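Local coordinates for flagellar hook-associated protein 2 (Helicobacter pylori, PDB 6IWY), which caps the tip of the growing flagellar filament, promoting flagellin polymerization there and keeping exported subunits from leaking away, at residues L314-K326 with G340-S352. Numbering follows the deposited sequence.
Sequences LVINSKTGMLTIK and GLNAGMVQSYEAS
Val-346 holds CG1 between its backbone N and carbonyl carbon (chi1 57°), turning that methyl toward strand 322-326, where it meets Leu-323 CB at 3.5 Å. On the other face of the sheet, Met-322 and Gln-347 both keep CG beside the backbone N, and their chains run side by side in one direction with the two CG atoms 3.5 Å apart. Thr-324 and Met-345 repeat this two pairs further along, on the same face, Thr-324 OG1 lying 3.5 Å from Met-345 CG. In this FliD fragment, 314-326 overlaps the flagellin hook IN motif, and 344-347 is the outermost strand, within this chain, of the antiparallel sheet 273-274, 268-270, 322-327, 344-347. Leu-323 and Val-346 exchange two backbone hydrogen bonds, and so do Ile-325 and Gly-344; the bond from Gly-344 N to Ile-325 O is the longest, 3.1 Å, with its donor tilted 28° out of the carbonyl plane. Beyond the last strand pair, Ser-348 N donates a nearly straight hydrogen bond of 2.8 Å to Gly-321 O, in the carbonyl plane. Ser-348 is also the N-cap of the following helix, its OG accepting from Ala-351 N at 2.7 Å. All five cross-strand bonds are main chain to main chain; side chains instead distinguish the faces, Leu-323, Ile-325 and Leu-341 packing on Leu-253, with the more exposed Met-322, Thr-324, Met-345 and Gln-347 opposite.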
loop_
_atom_site.group_PDB
_atom_site.type_symbol
_atom_site.label_atom_id
_atom_site.label_comp_id
_atom_site.label_asym_id
_atom_site.label_seq_id
_atom_site.Cartn_x
_atom_site.Cartn_y
_atom_site.Cartn_z
ATOM N N LEU A 314 14.294 6.181 -20.408
ATOM C CA LEU A 314 14.748 7.176 -19.446
ATOM C C LEU A 314 13.894 7.089 -18.193
ATOM O O LEU A 314 12.664 7.187 -18.276
ATOM C CB LEU A 314 14.610 8.568 -20.045
ATOM C CG LEU A 314 15.153 9.734 -19.243
ATOM C CD1 LEU A 314 16.659 9.599 -19.066
ATOM C CD2 LEU A 314 14.790 11.067 -19.968
ATOM N N VAL A 315 14.527 6.886 -17.043
ATOM C CA VAL A 315 13.839 6.993 -15.772
ATOM C C VAL A 315 14.465 8.146 -15.018
ATOM O O VAL A 315 15.649 8.176 -14.844
ATOM C CB VAL A 315 13.940 5.701 -14.972
ATOM C CG1 VAL A 315 13.232 5.850 -13.643
ATOM C CG2 VAL A 315 13.341 4.546 -15.761
ATOM N N ILE A 316 13.669 9.129 -14.626
ATOM C CA ILE A 316 14.153 10.257 -13.850
ATOM C C ILE A 316 13.582 10.191 -12.427
ATOM O O ILE A 316 12.408 9.918 -12.227
ATOM C CB ILE A 316 13.703 11.588 -14.420
ATOM C CG1 ILE A 316 13.919 11.666 -15.938
ATOM C CG2 ILE A 316 14.440 12.695 -13.753
ATOM C CD1 ILE A 316 13.057 12.740 -16.576
ATOM N N ASN A 317 14.439 10.471 -11.458
ATOM C CA ASN A 317 14.057 10.665 -10.075
ATOM C C ASN A 317 14.391 12.072 -9.550
ATOM O O ASN A 317 15.277 12.740 -10.063
ATOM C CB ASN A 317 14.752 9.601 -9.252
ATOM C CG ASN A 317 13.917 8.378 -9.120
ATOM O OD1 ASN A 317 12.817 8.459 -8.550
ATOM N ND2 ASN A 317 14.399 7.230 -9.638
ATOM N N SER A 318 13.679 12.493 -8.516
ATOM C CA SER A 318 13.955 13.722 -7.829
ATOM C C SER A 318 13.982 13.517 -6.299
ATOM O O SER A 318 13.157 12.789 -5.767
ATOM C CB SER A 318 12.869 14.707 -8.159
ATOM O OG SER A 318 12.934 15.821 -7.280
ATOM N N LYS A 319 14.899 14.191 -5.602
ATOM C CA LYS A 319 14.947 14.129 -4.144
ATOM C C LYS A 319 13.638 14.553 -3.480
ATOM O O LYS A 319 13.270 14.047 -2.399
ATOM C CB LYS A 319 16.075 15.024 -3.582
ATOM N N THR A 320 12.957 15.496 -4.122
ATOM C CA THR A 320 11.780 16.098 -3.541
ATOM C C THR A 320 10.545 15.273 -3.821
ATOM O O THR A 320 9.471 15.560 -3.309
ATOM C CB THR A 320 11.571 17.479 -4.124
ATOM O OG1 THR A 320 11.531 17.375 -5.559
ATOM C CG2 THR A 320 12.697 18.410 -3.697
ATOM N N GLY A 321 10.694 14.271 -4.674
ATOM C CA GLY A 321 9.558 13.492 -5.159
ATOM C C GLY A 321 8.726 14.233 -6.185
ATOM O O GLY A 321 7.699 13.729 -6.608
ATOM N N MET A 322 9.175 15.425 -6.572
ATOM C CA MET A 322 8.428 16.311 -7.461
ATOM C C MET A 322 9.289 16.617 -8.704
ATOM O O MET A 322 10.508 16.843 -8.591
ATOM C CB MET A 322 8.059 17.613 -6.713
ATOM C CG MET A 322 6.843 17.513 -5.740
ATOM S SD MET A 322 6.888 18.525 -4.195
ATOM C CE MET A 322 6.542 20.182 -4.813
ATOM N N LEU A 323 8.662 16.587 -9.874
ATOM C CA LEU A 323 9.264 17.102 -11.113
ATOM C C LEU A 323 8.324 18.006 -11.855
ATOM O O LEU A 323 7.139 17.696 -11.989
ATOM C CB LEU A 323 9.563 16.002 -12.127
ATOM C CG LEU A 323 10.852 15.203 -12.112
ATOM C CD1 LEU A 323 10.977 14.662 -13.510
ATOM C CD2 LEU A 323 12.070 16.012 -11.731
ATOM N N THR A 324 8.879 19.088 -12.378
ATOM C CA THR A 324 8.177 19.941 -13.293
ATOM C C THR A 324 8.993 19.917 -14.580
ATOM O O THR A 324 10.162 20.309 -14.600
ATOM C CB THR A 324 7.997 21.387 -12.735
ATOM O OG1 THR A 324 7.067 21.379 -11.634
ATOM C CG2 THR A 324 7.485 22.341 -13.812
ATOM N N ILE A 325 8.368 19.410 -15.638
ATOM C CA ILE A 325 8.953 19.385 -16.957
ATOM C C ILE A 325 8.430 20.607 -17.721
ATOM O O ILE A 325 7.245 20.932 -17.651
ATOM C CB ILE A 325 8.578 18.108 -17.742
ATOM C CG1 ILE A 325 8.563 16.867 -16.823
ATOM C CG2 ILE A 325 9.520 17.910 -18.924
ATOM C CD1 ILE A 325 9.789 16.673 -16.097
ATOM N N LYS A 326 9.331 21.290 -18.417
ATOM C CA LYS A 326 8.957 22.360 -19.321
ATOM C C LYS A 326 9.971 22.493 -20.447
ATOM O O LYS A 326 11.137 22.082 -20.346
ATOM C CB LYS A 326 8.835 23.690 -18.586
ATOM N N GLY A 340 9.368 11.242 -24.886
ATOM C CA GLY A 340 8.246 10.560 -24.244
ATOM C C GLY A 340 7.797 11.250 -22.967
ATOM O O GLY A 340 7.330 10.604 -22.043
ATOM N N LEU A 341 7.933 12.577 -22.932
ATOM C CA LEU A 341 7.540 13.400 -21.801
ATOM C C LEU A 341 6.461 14.440 -22.185
ATOM O O LEU A 341 6.304 14.810 -23.339
ATOM C CB LEU A 341 8.772 14.086 -21.204
ATOM C CG LEU A 341 9.955 13.178 -20.777
ATOM C CD1 LEU A 341 11.163 13.934 -20.123
ATOM C CD2 LEU A 341 9.431 12.105 -19.847
ATOM N N ASN A 342 5.702 14.859 -21.175
ATOM C CA ASN A 342 4.735 15.947 -21.230
ATOM C C ASN A 342 5.185 17.084 -20.399
ATOM O O ASN A 342 5.607 16.874 -19.294
ATOM C CB ASN A 342 3.448 15.510 -20.555
ATOM C CG ASN A 342 2.656 14.600 -21.394
ATOM O OD1 ASN A 342 2.632 14.734 -22.626
ATOM N ND2 ASN A 342 1.990 13.663 -20.760
ATOM N N ALA A 343 5.071 18.293 -20.904
ATOM C CA ALA A 343 5.112 19.487 -20.063
ATOM C C ALA A 343 4.116 19.292 -18.924
ATOM O O ALA A 343 2.971 18.975 -19.166
ATOM C CB ALA A 343 4.738 20.701 -20.876
ATOM N N GLY A 344 4.551 19.459 -17.689
ATOM C CA GLY A 344 3.656 19.301 -16.539
ATOM C C GLY A 344 4.422 18.987 -15.265
ATOM O O GLY A 344 5.661 18.958 -15.262
ATOM N N MET A 345 3.676 18.762 -14.190
ATOM C CA MET A 345 4.249 18.423 -12.898
ATOM C C MET A 345 3.931 16.972 -12.621
ATOM O O MET A 345 2.808 16.560 -12.814
ATOM C CB MET A 345 3.632 19.283 -11.784
ATOM C CG MET A 345 3.665 20.788 -12.029
ATOM S SD MET A 345 3.121 21.791 -10.611
ATOM C CE MET A 345 1.390 22.139 -11.000
ATOM N N VAL A 346 4.907 16.187 -12.169
ATOM C CA VAL A 346 4.606 14.818 -11.726
ATOM C C VAL A 346 5.096 14.704 -10.337
ATOM O O VAL A 346 6.105 15.292 -10.008
ATOM C CB VAL A 346 5.281 13.722 -12.556
ATOM C CG1 VAL A 346 6.753 13.913 -12.564
ATOM C CG2 VAL A 346 4.953 12.363 -11.994
ATOM N N GLN A 347 4.364 13.945 -9.532
ATOM C CA GLN A 347 4.703 13.728 -8.141
ATOM C C GLN A 347 4.717 12.258 -7.781
ATOM O O GLN A 347 3.850 11.485 -8.167
ATOM C CB GLN A 347 3.693 14.440 -7.241
ATOM C CG GLN A 347 4.018 15.872 -7.053
ATOM C CD GLN A 347 2.987 16.621 -6.267
ATOM O OE1 GLN A 347 2.375 16.099 -5.329
ATOM N NE2 GLN A 347 2.774 17.873 -6.649
ATOM N N SER A 348 5.694 11.881 -6.978
ATOM C CA SER A 348 5.672 10.580 -6.337
ATOM C C SER A 348 4.398 10.438 -5.521
ATOM O O SER A 348 3.870 11.423 -4.996
ATOM C CB SER A 348 6.838 10.446 -5.388
ATOM O OG SER A 348 6.341 10.160 -4.097
ATOM N N TYR A 349 3.923 9.206 -5.390
ATOM C CA TYR A 349 2.873 8.877 -4.433
ATOM C C TYR A 349 3.219 9.452 -3.077
ATOM O O TYR A 349 2.385 10.113 -2.435
ATOM C CB TYR A 349 2.696 7.382 -4.269
ATOM C CG TYR A 349 1.880 7.009 -3.054
ATOM C CD1 TYR A 349 0.489 6.964 -3.112
ATOM C CD2 TYR A 349 2.486 6.749 -1.825
ATOM C CE1 TYR A 349 -0.276 6.629 -2.021
ATOM C CE2 TYR A 349 1.729 6.401 -0.716
ATOM C CZ TYR A 349 0.338 6.343 -0.830
ATOM O OH TYR A 349 -0.442 6.008 0.253
ATOM N N GLU A 350 4.444 9.181 -2.646
ATOM C CA GLU A 350 4.945 9.653 -1.363
ATOM C C GLU A 350 4.837 11.160 -1.308
ATOM O O GLU A 350 4.320 11.696 -0.368
ATOM C CB GLU A 350 6.415 9.193 -1.165
ATOM C CG GLU A 350 7.104 9.621 0.109
ATOM C CD GLU A 350 8.456 8.945 0.298
ATOM O OE1 GLU A 350 9.075 8.523 -0.730
ATOM O OE2 GLU A 350 8.899 8.852 1.480
ATOM N N ALA A 351 5.291 11.851 -2.340
ATOM C CA ALA A 351 5.207 13.299 -2.325
ATOM C C ALA A 351 3.752 13.852 -2.278
ATOM O O ALA A 351 3.558 14.943 -1.749
ATOM C CB ALA A 351 5.974 13.876 -3.474
ATOM N N SER A 352 2.762 13.087 -2.770
ATOM C CA SER A 352 1.371 13.530 -2.941
ATOM C C SER A 352 0.362 12.814 -2.062
ATOM O O SER A 352 -0.822 13.196 -1.989
ATOM C CB SER A 352 0.939 13.288 -4.378
ATOM O OG SER A 352 0.896 11.897 -4.611
#